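Local coordinates for MHC class I antigen (Anolis carolinensis, PDB 7CPO), which probably presents peptides at the cell surface to T cells, as a class I heavy chain paired with beta2-microglobulin, at the interface of chains A and B. Coordinates in Å, arbitrary orientation; residue numbers count along the deposited sequence, not the author numbering. Chains: chain A, MHC class I antigen; chain B, beta2-microglobulin.

Contact 1: the interface of chains A and B. Residues chain A 234-237, 245; chain B 6-8, 26, 28.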
loop_
_atom_site.group_PDB
_atom_site.type_symbol
_atom_site.label_atom_id
_atom_site.label_comp_id
_atom_site.label_asym_id
_atom_site.label_seq_id
_atom_site.Cartn_x
_atom_site.Cartn_y
_atom_site.Cartn_z
ATOM N N LEU A 234 8.629 3.986 9.088
ATOM C CA LEU A 234 7.918 3.219 8.085
ATOM C C LEU A 234 8.759 3.108 6.817
ATOM O O LEU A 234 9.592 3.968 6.519
ATOM C CB LEU A 234 6.588 3.892 7.760
ATOM C CG LEU A 234 5.701 4.185 8.974
ATOM C CD1 LEU A 234 4.561 5.075 8.562
ATOM C CD2 LEU A 234 5.196 2.896 9.627
ATOM N N VAL A 235 8.552 2.026 6.079
ATOM C CA VAL A 235 9.017 1.925 4.703
ATOM C C VAL A 235 7.909 2.523 3.846
ATOM O O VAL A 235 6.843 1.923 3.697
ATOM C CB VAL A 235 9.323 0.477 4.303
ATOM C CG1 VAL A 235 9.823 0.428 2.884
ATOM C CG2 VAL A 235 10.356 -0.140 5.249
ATOM N N SER A 236 8.150 3.715 3.307
ATOM C CA SER A 236 7.096 4.527 2.737
ATOM C C SER A 236 7.402 4.874 1.284
ATOM O O SER A 236 8.570 5.055 0.905
ATOM C CB SER A 236 6.903 5.818 3.544
ATOM O OG SER A 236 8.119 6.551 3.654
ATOM N N PRO A 237 6.370 4.981 0.453
ATOM C CA PRO A 237 6.593 5.187 -0.981
ATOM C C PRO A 237 6.778 6.645 -1.354
ATOM O O PRO A 237 5.990 7.511 -0.953
ATOM C CB PRO A 237 5.307 4.634 -1.608
ATOM C CG PRO A 237 4.265 4.994 -0.607
ATOM C CD PRO A 237 4.936 4.843 0.762
ATOM N N THR A 245 12.964 5.221 4.036
ATOM C CA THR A 245 12.840 4.887 5.452
ATOM C C THR A 245 14.040 5.452 6.212
ATOM O O THR A 245 14.969 6.015 5.622
ATOM C CB THR A 245 12.718 3.375 5.661
ATOM O OG1 THR A 245 12.364 3.112 7.021
ATOM C CG2 THR A 245 14.012 2.701 5.349
ATOM N N SER B 6 -0.620 5.376 11.427
ATOM C CA SER B 6 0.820 5.586 11.524
ATOM C C SER B 6 1.243 6.457 10.348
ATOM O O SER B 6 0.943 6.133 9.191
ATOM C CB SER B 6 1.578 4.262 11.483
ATOM O OG SER B 6 1.274 3.480 12.621
ATOM N N VAL B 7 1.934 7.556 10.639
ATOM C CA VAL B 7 2.153 8.623 9.671
ATOM C C VAL B 7 3.647 8.912 9.573
ATOM O O VAL B 7 4.397 8.723 10.533
ATOM C CB VAL B 7 1.345 9.880 10.070
ATOM C CG1 VAL B 7 1.597 11.074 9.112
ATOM C CG2 VAL B 7 -0.125 9.536 10.123
ATOM N N GLN B 8 4.082 9.350 8.392
ATOM C CA GLN B 8 5.481 9.652 8.140
ATOM C C GLN B 8 5.562 10.728 7.065
ATOM O O GLN B 8 4.824 10.684 6.080
ATOM C CB GLN B 8 6.234 8.392 7.715
ATOM C CG GLN B 8 7.682 8.575 7.368
ATOM C CD GLN B 8 8.490 7.325 7.665
ATOM O OE1 GLN B 8 8.734 6.998 8.827
ATOM N NE2 GLN B 8 8.902 6.613 6.614
ATOM N N TYR B 26 2.531 10.254 4.379
ATOM C CA TYR B 26 2.096 8.881 4.166
ATOM C C TYR B 26 1.473 8.335 5.441
ATOM O O TYR B 26 2.068 8.423 6.518
ATOM C CB TYR B 26 3.267 8.008 3.722
ATOM C CG TYR B 26 2.906 6.566 3.510
ATOM C CD1 TYR B 26 2.055 6.182 2.481
ATOM C CD2 TYR B 26 3.418 5.579 4.341
ATOM C CE1 TYR B 26 1.728 4.848 2.289
ATOM C CE2 TYR B 26 3.092 4.256 4.159
ATOM C CZ TYR B 26 2.244 3.894 3.132
ATOM O OH TYR B 26 1.918 2.570 2.950
ATOM N N GLU B 28 -0.726 4.949 7.140
ATOM C CA GLU B 28 -0.993 3.536 6.957
ATOM C C GLU B 28 -1.512 2.978 8.273
ATOM O O GLU B 28 -1.494 3.652 9.304
ATOM C CB GLU B 28 0.259 2.794 6.463
ATOM C CG GLU B 28 1.384 2.622 7.483
ATOM C CD GLU B 28 2.412 1.593 7.025
ATOM O OE1 GLU B 28 2.401 1.249 5.829
ATOM O OE2 GLU B 28 3.235 1.129 7.842
#

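Contact 2: the interface of chains A and B. Residues chain A 206, 236-239, 242, 244; chain B 8, 10-12, 24, 65.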
loop_
_atom_site.group_PDB
_atom_site.type_symbol
_atom_site.label_atom_id
_atom_site.label_comp_id
_atom_site.label_asym_id
_atom_site.label_seq_id
_atom_site.Cartn_x
_atom_site.Cartn_y
_atom_site.Cartn_z
ATOM N N ARG A 206 19.232 7.927 7.081
ATOM C CA ARG A 206 18.185 8.102 6.075
ATOM C C ARG A 206 18.561 7.310 4.831
ATOM O O ARG A 206 19.672 7.452 4.307
ATOM C CB ARG A 206 17.978 9.572 5.695
ATOM C CG ARG A 206 17.375 9.738 4.266
ATOM C CD ARG A 206 17.675 11.090 3.557
ATOM N NE ARG A 206 16.527 11.978 3.672
ATOM C CZ ARG A 206 15.576 12.121 2.757
ATOM N NH1 ARG A 206 15.621 11.456 1.609
ATOM N NH2 ARG A 206 14.574 12.944 2.997
ATOM N N SER A 236 8.150 3.715 3.307
ATOM C CA SER A 236 7.096 4.527 2.737
ATOM C C SER A 236 7.402 4.874 1.284
ATOM O O SER A 236 8.570 5.055 0.905
ATOM C CB SER A 236 6.903 5.818 3.544
ATOM O OG SER A 236 8.119 6.551 3.654
ATOM N N PRO A 237 6.370 4.981 0.453
ATOM C CA PRO A 237 6.593 5.187 -0.981
ATOM C C PRO A 237 6.778 6.645 -1.354
ATOM O O PRO A 237 5.990 7.511 -0.953
ATOM C CB PRO A 237 5.307 4.634 -1.608
ATOM C CG PRO A 237 4.265 4.994 -0.607
ATOM C CD PRO A 237 4.936 4.843 0.762
ATOM N N ASN A 238 7.813 6.905 -2.142
ATOM C CA ASN A 238 7.921 8.149 -2.878
ATOM C C ASN A 238 6.987 8.136 -4.093
ATOM O O ASN A 238 6.597 7.083 -4.615
ATOM C CB ASN A 238 9.366 8.371 -3.327
ATOM C CG ASN A 238 10.332 8.487 -2.153
ATOM O OD1 ASN A 238 11.287 7.725 -2.050
ATOM N ND2 ASN A 238 10.085 9.442 -1.264
ATOM N N SER A 239 6.639 9.337 -4.549
ATOM C CA SER A 239 5.748 9.467 -5.687
ATOM C C SER A 239 6.351 8.921 -6.970
ATOM O O SER A 239 5.602 8.611 -7.898
ATOM C CB SER A 239 5.386 10.929 -5.897
ATOM O OG SER A 239 6.542 11.657 -6.278
ATOM N N THR A 242 9.767 4.906 -5.884
ATOM C CA THR A 242 10.912 4.479 -5.103
ATOM C C THR A 242 10.500 4.492 -3.618
ATOM O O THR A 242 9.405 4.946 -3.277
ATOM C CB THR A 242 12.078 5.417 -5.455
ATOM O OG1 THR A 242 13.325 4.764 -5.265
ATOM C CG2 THR A 242 12.043 6.654 -4.625
ATOM N N TYR A 244 11.398 5.010 0.805
ATOM C CA TYR A 244 12.146 5.762 1.807
ATOM C C TYR A 244 11.923 5.170 3.197
ATOM O O TYR A 244 10.817 4.710 3.511
ATOM C CB TYR A 244 11.734 7.249 1.813
ATOM C CG TYR A 244 12.137 8.006 3.070
ATOM C CD1 TYR A 244 11.278 8.081 4.162
ATOM C CD2 TYR A 244 13.375 8.656 3.160
ATOM C CE1 TYR A 244 11.630 8.757 5.312
ATOM C CE2 TYR A 244 13.736 9.344 4.315
ATOM C CZ TYR A 244 12.854 9.388 5.385
ATOM O OH TYR A 244 13.171 10.065 6.536
ATOM N N GLN B 8 4.082 9.350 8.392
ATOM C CA GLN B 8 5.481 9.652 8.140
ATOM C C GLN B 8 5.562 10.728 7.065
ATOM O O GLN B 8 4.824 10.684 6.080
ATOM C CB GLN B 8 6.234 8.392 7.715
ATOM C CG GLN B 8 7.682 8.575 7.368
ATOM C CD GLN B 8 8.490 7.325 7.665
ATOM O OE1 GLN B 8 8.734 6.998 8.827
ATOM N NE2 GLN B 8 8.902 6.613 6.614
ATOM N N TYR B 10 8.339 13.116 4.605
ATOM C CA TYR B 10 9.686 13.022 4.044
ATOM C C TYR B 10 9.719 13.738 2.699
ATOM O O TYR B 10 8.678 13.954 2.070
ATOM C CB TYR B 10 10.128 11.559 3.877
ATOM C CG TYR B 10 9.073 10.695 3.204
ATOM C CD1 TYR B 10 9.162 10.377 1.851
ATOM C CD2 TYR B 10 7.974 10.221 3.920
ATOM C CE1 TYR B 10 8.182 9.601 1.231
ATOM C CE2 TYR B 10 6.989 9.462 3.310
ATOM C CZ TYR B 10 7.101 9.146 1.970
ATOM O OH TYR B 10 6.122 8.378 1.383
ATOM N N PHE B 11 10.934 14.108 2.279
ATOM C CA PHE B 11 11.262 14.551 0.935
ATOM C C PHE B 11 11.788 13.378 0.124
ATOM O O PHE B 11 12.327 12.416 0.673
ATOM C CB PHE B 11 12.346 15.631 0.947
ATOM C CG PHE B 11 11.882 16.986 1.385
ATOM C CD1 PHE B 11 10.675 17.496 0.958
ATOM C CD2 PHE B 11 12.690 17.764 2.198
ATOM C CE1 PHE B 11 10.267 18.753 1.353
ATOM C CE2 PHE B 11 12.290 19.011 2.600
ATOM C CZ PHE B 11 11.076 19.510 2.180
ATOM N N ARG B 12 11.680 13.490 -1.205
ATOM C CA ARG B 12 12.279 12.474 -2.069
ATOM C C ARG B 12 13.801 12.497 -1.963
ATOM O O ARG B 12 14.445 11.438 -1.905
ATOM C CB ARG B 12 11.829 12.668 -3.521
ATOM C CG ARG B 12 12.680 11.921 -4.556
ATOM C CD ARG B 12 12.515 10.406 -4.425
ATOM N NE ARG B 12 13.265 9.653 -5.433
ATOM C CZ ARG B 12 14.536 9.299 -5.291
ATOM N NH1 ARG B 12 15.195 9.648 -4.195
ATOM N NH2 ARG B 12 15.158 8.612 -6.233
ATOM N N HIS B 24 6.295 14.489 0.837
ATOM C CA HIS B 24 5.319 13.415 0.974
ATOM C C HIS B 24 4.783 13.347 2.392
ATOM O O HIS B 24 5.521 13.555 3.355
ATOM C CB HIS B 24 5.910 12.037 0.650
ATOM C CG HIS B 24 6.628 11.959 -0.661
ATOM N ND1 HIS B 24 7.896 12.474 -0.847
ATOM C CD2 HIS B 24 6.278 11.378 -1.837
ATOM C CE1 HIS B 24 8.287 12.231 -2.089
ATOM N NE2 HIS B 24 7.325 11.567 -2.710
ATOM N N LEU B 65 -1.115 8.016 0.259
ATOM C CA LEU B 65 0.043 8.866 0.041
ATOM C C LEU B 65 -0.415 10.204 -0.523
ATOM O O LEU B 65 -1.296 10.255 -1.387
ATOM C CB LEU B 65 1.041 8.205 -0.911
ATOM C CG LEU B 65 2.259 9.065 -1.249
ATOM C CD1 LEU B 65 3.206 9.233 -0.041
ATOM C CD2 LEU B 65 2.971 8.459 -2.434
HETATM O O HOH W 1 13.338 9.330 -0.397
#

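Contact 3: the interface of chains A and B. Residues chain A 188, 206, 208-209, 240; chain B 12-14.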
loop_
_atom_site.group_PDB
_atom_site.type_symbol
_atom_site.label_atom_id
_atom_site.label_comp_id
_atom_site.label_asym_id
_atom_site.label_seq_id
_atom_site.Cartn_x
_atom_site.Cartn_y
_atom_site.Cartn_z
ATOM N N GLU A 188 20.076 5.588 -1.439
ATOM C CA GLU A 188 20.833 6.799 -1.157
ATOM C C GLU A 188 20.864 6.933 0.359
ATOM O O GLU A 188 19.833 7.241 0.973
ATOM C CB GLU A 188 20.185 8.018 -1.828
ATOM C CG GLU A 188 19.927 7.842 -3.338
ATOM C CD GLU A 188 18.564 8.390 -3.832
ATOM O OE1 GLU A 188 17.986 9.306 -3.202
ATOM O OE2 GLU A 188 18.074 7.898 -4.876
ATOM N N ARG A 206 19.232 7.927 7.081
ATOM C CA ARG A 206 18.185 8.102 6.075
ATOM C C ARG A 206 18.561 7.310 4.831
ATOM O O ARG A 206 19.672 7.452 4.307
ATOM C CB ARG A 206 17.978 9.572 5.695
ATOM C CG ARG A 206 17.375 9.738 4.266
ATOM C CD ARG A 206 17.675 11.090 3.557
ATOM N NE ARG A 206 16.527 11.978 3.672
ATOM C CZ ARG A 206 15.576 12.121 2.757
ATOM N NH1 ARG A 206 15.621 11.456 1.609
ATOM N NH2 ARG A 206 14.574 12.944 2.997
ATOM N N GLY A 208 16.941 6.305 1.118
ATOM C CA GLY A 208 15.848 6.711 0.260
ATOM C C GLY A 208 16.192 6.508 -1.197
ATOM O O GLY A 208 17.354 6.308 -1.562
ATOM N N GLY A 209 15.156 6.564 -2.035
ATOM C CA GLY A 209 15.364 6.393 -3.457
ATOM C C GLY A 209 15.645 4.980 -3.901
ATOM O O GLY A 209 16.256 4.797 -4.957
ATOM N N ASP A 240 7.676 8.826 -7.069
ATOM C CA ASP A 240 8.306 8.245 -8.250
ATOM C C ASP A 240 8.415 6.720 -8.160
ATOM O O ASP A 240 9.191 6.117 -8.910
ATOM C CB ASP A 240 9.686 8.878 -8.489
ATOM C CG ASP A 240 10.743 8.440 -7.472
ATOM O OD1 ASP A 240 10.399 7.796 -6.467
ATOM O OD2 ASP A 240 11.939 8.727 -7.693
ATOM N N ARG B 12 11.680 13.490 -1.205
ATOM C CA ARG B 12 12.279 12.474 -2.069
ATOM C C ARG B 12 13.801 12.497 -1.963
ATOM O O ARG B 12 14.445 11.438 -1.905
ATOM C CB ARG B 12 11.829 12.668 -3.521
ATOM C CG ARG B 12 12.680 11.921 -4.556
ATOM C CD ARG B 12 12.515 10.406 -4.425
ATOM N NE ARG B 12 13.265 9.653 -5.433
ATOM C CZ ARG B 12 14.536 9.299 -5.291
ATOM N NH1 ARG B 12 15.195 9.648 -4.195
ATOM N NH2 ARG B 12 15.158 8.612 -6.233
ATOM N N HIS B 13 14.396 13.693 -1.949
ATOM C CA HIS B 13 15.815 13.880 -1.677
ATOM C C HIS B 13 16.005 14.712 -0.410
ATOM O O HIS B 13 15.125 15.496 -0.040
ATOM C CB HIS B 13 16.535 14.582 -2.835
ATOM C CG HIS B 13 16.262 13.988 -4.179
ATOM N ND1 HIS B 13 16.936 12.884 -4.658
ATOM C CD2 HIS B 13 15.409 14.364 -5.161
ATOM C CE1 HIS B 13 16.500 12.599 -5.872
ATOM N NE2 HIS B 13 15.573 13.482 -6.200
ATOM N N PRO B 14 17.137 14.562 0.278
ATOM C CA PRO B 14 17.478 15.518 1.345
ATOM C C PRO B 14 17.494 16.940 0.793
ATOM O O PRO B 14 18.022 17.195 -0.293
ATOM C CB PRO B 14 18.872 15.066 1.801
ATOM C CG PRO B 14 19.418 14.250 0.640
ATOM C CD PRO B 14 18.218 13.593 0.015
#

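Contact 4: the interface of chains A and B. Residues chain A 99-100, 116-118, 123; chain B 56-58, 60.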
loop_
_atom_site.group_PDB
_atom_site.type_symbol
_atom_site.label_atom_id
_atom_site.label_comp_id
_atom_site.label_asym_id
_atom_site.label_seq_id
_atom_site.Cartn_x
_atom_site.Cartn_y
_atom_site.Cartn_z
ATOM N N TRP A 99 -12.511 -6.413 -0.438
ATOM C CA TRP A 99 -12.292 -7.624 -1.213
ATOM C C TRP A 99 -10.862 -7.574 -1.714
ATOM O O TRP A 99 -10.471 -6.586 -2.342
ATOM C CB TRP A 99 -13.278 -7.686 -2.380
ATOM C CG TRP A 99 -13.195 -8.849 -3.356
ATOM C CD1 TRP A 99 -12.797 -10.137 -3.108
ATOM C CD2 TRP A 99 -13.592 -8.813 -4.737
ATOM N NE1 TRP A 99 -12.910 -10.902 -4.261
ATOM C CE2 TRP A 99 -13.391 -10.107 -5.270
ATOM C CE3 TRP A 99 -14.083 -7.805 -5.576
ATOM C CZ2 TRP A 99 -13.663 -10.413 -6.605
ATOM C CZ3 TRP A 99 -14.359 -8.115 -6.911
ATOM C CH2 TRP A 99 -14.147 -9.406 -7.406
ATOM N N MET A 100 -10.071 -8.601 -1.412
ATOM C CA MET A 100 -8.748 -8.707 -2.015
ATOM C C MET A 100 -8.604 -10.071 -2.670
ATOM O O MET A 100 -9.047 -11.089 -2.134
ATOM C CB MET A 100 -7.593 -8.447 -0.999
ATOM C CG MET A 100 -7.626 -9.265 0.268
ATOM S SD MET A 100 -6.385 -8.738 1.495
ATOM C CE MET A 100 -4.854 -9.189 0.672
ATOM N N GLN A 116 -10.578 -13.119 -0.730
ATOM C CA GLN A 116 -10.961 -12.842 0.649
ATOM C C GLN A 116 -11.803 -11.579 0.737
ATOM O O GLN A 116 -11.588 -10.616 -0.005
ATOM C CB GLN A 116 -9.733 -12.669 1.549
ATOM C CG GLN A 116 -8.717 -13.786 1.433
ATOM C CD GLN A 116 -7.468 -13.518 2.249
ATOM O OE1 GLN A 116 -6.376 -13.420 1.703
ATOM N NE2 GLN A 116 -7.627 -13.392 3.563
ATOM N N TYR A 117 -12.731 -11.581 1.694
ATOM C CA TYR A 117 -13.622 -10.462 1.968
ATOM C C TYR A 117 -13.572 -10.112 3.447
ATOM O O TYR A 117 -13.487 -11.003 4.294
ATOM C CB TYR A 117 -15.054 -10.798 1.627
ATOM C CG TYR A 117 -15.367 -11.103 0.177
ATOM C CD1 TYR A 117 -15.562 -10.079 -0.754
ATOM C CD2 TYR A 117 -15.541 -12.415 -0.247
ATOM C CE1 TYR A 117 -15.906 -10.359 -2.077
ATOM C CE2 TYR A 117 -15.877 -12.705 -1.564
ATOM C CZ TYR A 117 -16.065 -11.673 -2.472
ATOM O OH TYR A 117 -16.388 -11.973 -3.770
ATOM N N ALA A 118 -13.657 -8.819 3.761
ATOM C CA ALA A 118 -13.699 -8.343 5.140
ATOM C C ALA A 118 -14.856 -7.376 5.342
ATOM O O ALA A 118 -15.100 -6.494 4.501
ATOM C CB ALA A 118 -12.408 -7.631 5.538
ATOM N N ASP A 123 -12.138 -10.119 9.121
ATOM C CA ASP A 123 -12.427 -11.160 8.141
ATOM C C ASP A 123 -13.903 -11.494 8.120
ATOM O O ASP A 123 -14.548 -11.596 9.167
ATOM C CB ASP A 123 -11.649 -12.442 8.435
ATOM C CG ASP A 123 -10.165 -12.262 8.349
ATOM O OD1 ASP A 123 -9.717 -11.285 7.724
ATOM O OD2 ASP A 123 -9.443 -13.140 8.859
ATOM N N PHE B 56 -5.066 -1.209 0.599
ATOM C CA PHE B 56 -4.931 -1.748 1.946
ATOM C C PHE B 56 -3.985 -2.936 1.917
ATOM O O PHE B 56 -3.580 -3.407 0.856
ATOM C CB PHE B 56 -6.280 -2.141 2.565
ATOM C CG PHE B 56 -7.166 -3.008 1.674
ATOM C CD1 PHE B 56 -7.108 -4.385 1.740
ATOM C CD2 PHE B 56 -8.075 -2.428 0.798
ATOM C CE1 PHE B 56 -7.928 -5.178 0.958
ATOM C CE2 PHE B 56 -8.898 -3.215 0.001
ATOM C CZ PHE B 56 -8.823 -4.597 0.081
ATOM N N LYS B 57 -3.620 -3.399 3.111
ATOM C CA LYS B 57 -2.719 -4.519 3.304
ATOM C C LYS B 57 -3.513 -5.773 3.613
ATOM O O LYS B 57 -4.740 -5.747 3.777
ATOM C CB LYS B 57 -1.732 -4.255 4.448
ATOM C CG LYS B 57 -0.863 -3.012 4.315
ATOM C CD LYS B 57 0.069 -2.869 5.525
ATOM C CE LYS B 57 0.404 -1.406 5.779
ATOM N NZ LYS B 57 1.271 -0.849 4.708
ATOM N N LYS B 58 -2.776 -6.878 3.755
ATOM C CA LYS B 58 -3.381 -8.171 4.036
ATOM C C LYS B 58 -4.042 -8.204 5.400
ATOM O O LYS B 58 -4.815 -9.126 5.664
ATOM C CB LYS B 58 -2.333 -9.289 3.943
ATOM C CG LYS B 58 -1.256 -9.206 5.024
ATOM C CD LYS B 58 0.032 -9.940 4.639
ATOM C CE LYS B 58 0.163 -11.288 5.360
ATOM N NZ LYS B 58 1.571 -11.805 5.287
ATOM N N TRP B 60 -5.971 -5.702 6.271
ATOM C CA TRP B 60 -7.150 -4.936 5.879
ATOM C C TRP B 60 -6.985 -3.443 6.153
ATOM O O TRP B 60 -7.865 -2.663 5.748
ATOM C CB TRP B 60 -8.439 -5.433 6.551
ATOM C CG TRP B 60 -8.720 -6.899 6.309
ATOM C CD1 TRP B 60 -8.611 -7.920 7.220
ATOM C CD2 TRP B 60 -9.158 -7.505 5.080
ATOM N NE1 TRP B 60 -8.961 -9.119 6.632
ATOM C CE2 TRP B 60 -9.302 -8.892 5.324
ATOM C CE3 TRP B 60 -9.473 -7.007 3.808
ATOM C CZ2 TRP B 60 -9.726 -9.789 4.335
ATOM C CZ3 TRP B 60 -9.898 -7.906 2.820
ATOM C CH2 TRP B 60 -10.016 -9.281 3.096
#

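Contact 1: the interface of chains A and B
A:Leu234, a loop residue of the heavy-chain immunoglobulin domain, buries 99 Å² against beta2-microglobulin. The amide of B:Gln8 pairs with its backbone like a neighbouring strand: A:Leu234 N donates to the side-chain carbonyl OE1 of B:Gln8 at 3.0 Å, and B:Gln8 NE2 donates to A:Leu234 O at 2.7 Å. B:Gln8 reaches this place with CG anti to its backbone N (chi1 178°) and the chain extended beyond. Its NE2 also gives a bond to A:Ser236 OG at 3.1 Å, and both acceptors lie close to the amide plane; the N-H and C=O of A:Leu234, calling for an acceptor and a donor, set which way the amide is flipped. A:Leu234 O takes a second bond from A:Thr245 OG1 at 2.9 Å, so two donors grip this carbonyl, each from above its plane. The isobutyl group of A:Leu234 slides past B:Gln8 in the opposite direction, CD1 packing on CB of B:Gln8 at 3.8 Å, while CD2 meets the carboxylate end of B:Glu28 tip to tip. B:Tyr26, with 44 Å² buried, turns one ring face to A:Pro237, whose CD sits 3.5 Å from the ring centroid. The phenol OH of B:Tyr26 bonds B:Glu28 OE1 on its anti lone pair, tying the tyrosine tip to the glutamate beside A:Leu234. The patch fastens this heavy-chain loop to two beta2-microglobulin strands, helping to hold the class I heterodimer together.

Contact 2: the interface of chains A and B
Extended backbone of A:Ser236 and A:Pro237 runs past strand 6-11 of beta2-microglobulin and continues through A:Asn238 before turning at A:Ser239. B:Tyr10 buries the most surface here, 77 Å², with CG in the crowded position between its backbone N and carbonyl carbon (chi1 48°). Its phenol OH donates to A:Pro237 O at 2.5 Å, approaching from above the carbonyl plane. The ring is filled in on both faces: B:His24 CB covers one, and A:Ser236 OG lies over the rim of the other, 3.1 Å above the plane. A:Asn238 ND2 comes to the ring edge in plane, the amide turned steeply from the ring. B:Tyr10 CB in turn rests over the face of A:Tyr244, 3.7 Å from its centroid, the two tyrosines sliding past each other in opposite directions. The backbone N of A:Ser239 donates to the imidazole NE2 of B:His24 at 3.0 Å, a fairly straight bond (161° at H) in which NE2 is the acceptor, as would suit an imidazole without a proton there. The same imidazole has A:Asn238 ND2 over one face. A water links A:Asn238 OD1, at 3.1 Å, to B:Arg12 O, at 2.8 Å. Farther along, A:Arg206 NH2 reaches B:Phe11 O in its guanidinium plane at 3.3 Å, with CE2 of A:Tyr244, from the same chain, over the centre of one guanidinium face. The site lies where heavy-chain strands 201-208, 236-237 and 243-251 face beta2-microglobulin strands 6-11, 21-28 and 62-70, between the two C1-set immunoglobulin domains.

Contact 3: the interface of chains A and B
The guanidinium of B:Arg12 spans two acidic groups on the C1-set immunoglobulin domain of the class I heavy chain. It grips A:Glu188 end-on: NH1 donates to OE1 of A:Glu188 at 3.0 Å and NH2 to OE2 at 3.3 Å, each on a syn lone pair. Carboxylate and guanidinium are nearly coplanar, 16° apart, so the pair forms a flat two-pronged salt bridge. At the other edge B:Arg12 NE points to A:Asp240 OD2 at 2.8 Å, almost straight (173° at H). Here the geometry differs: the oxygen lies in the guanidinium plane, but the nitrogen sits above the carboxylate plane, and the two groups are turned 61° apart. Together the acids engage NE, NH1 and NH2, which would pin the rotation of the group and probably balance its charge. Its faces are covered too. A:Gly209 CA lies against one, where the glycine has no side chain to interpose, and B:His13 CE1 lies over the opposite face, toward its rim. What puts the guanidinium there is the chain of B:Arg12 itself: CG anti to its backbone N, then a bend at chi2. A:Glu188 bends at chi2 and A:Asp240 holds CG in the crowded position. B:His13 ND1 stands 4.0 Å from A:Glu188 OE1, near enough for the carboxylate perhaps to favour a charged imidazole, though the adjacent guanidinium would work against this. Farther out, A:Arg206 is bent at chi3 and brings one guanidinium face over B:Pro14, NH1 lying 3.7 Å from the proline CD.

Contact 4: the interface of chains A and B
B:Trp60 is the tight centre of this contact, its indole laid against the underside of the heavy-chain peptide-binding platform, between the side chains of A:Ala118 and A:Met100, and burying 84 Å². One face is pressed on the methyl of A:Ala118, whose CB lies 3.3 Å from the centroid of the six-membered ring and 3.5 Å from that of the five-membered ring. The opposite face carries the thioether of A:Met100, SD offset toward the rim, with CG of A:Met100 3.7 Å from CZ3 of B:Trp60. The far edge of the benzo ring, at CH2, meets CB of A:Gln116 at 3.7 Å. Across the ring, the indole N-H is used: NE1 of B:Trp60 donates to the carboxylate OD1 of A:Asp123 at 2.5 Å. The oxygen lies near the ring plane and is met nearly along its C-O axis, while the carboxylate plane stands steeply against the indole, 72° apart. Packing on both faces and this bond at the edge together fix the rotation of the ring. The contact is looser beyond A:Met100. CB of A:Met100 lies near B:Phe56 CE1; CG takes the crowded position (chi1 53°), which brings it to the indole, and the bend at chi3 sends methyl CE to B:Lys58 CA, 3.8 Å away. B:Lys58 is poorly ordered, and neighbouring B:Lys57 hides almost no surface. The site seats beta2-microglobulin beneath the platform, and probably helps to support the strands that form the floor of the peptide groove.

Contacts 1, 2 and 3 form a continuous band between the two immunoglobulin domains. The C-alpha centres of contacts 1 and 2 lie about 7 Å apart, and the two contacts share A:Ser236, A:Pro237 and B:Gln8; contacts 2 and 3, also about 7 Å apart, share A:Arg206 and B:Arg12. Strand 6-11 of beta2-microglobulin serves contacts 1 and 2, and the segment after it carries on into contact 3. The C-alpha centre of contact 4, on the peptide-binding platform, is about 20 Å from that of contact 1 and about 30 Å from that of contact 3. Beta2-microglobulin thus holds two regions of the heavy chain at once, which should help set their relative orientation.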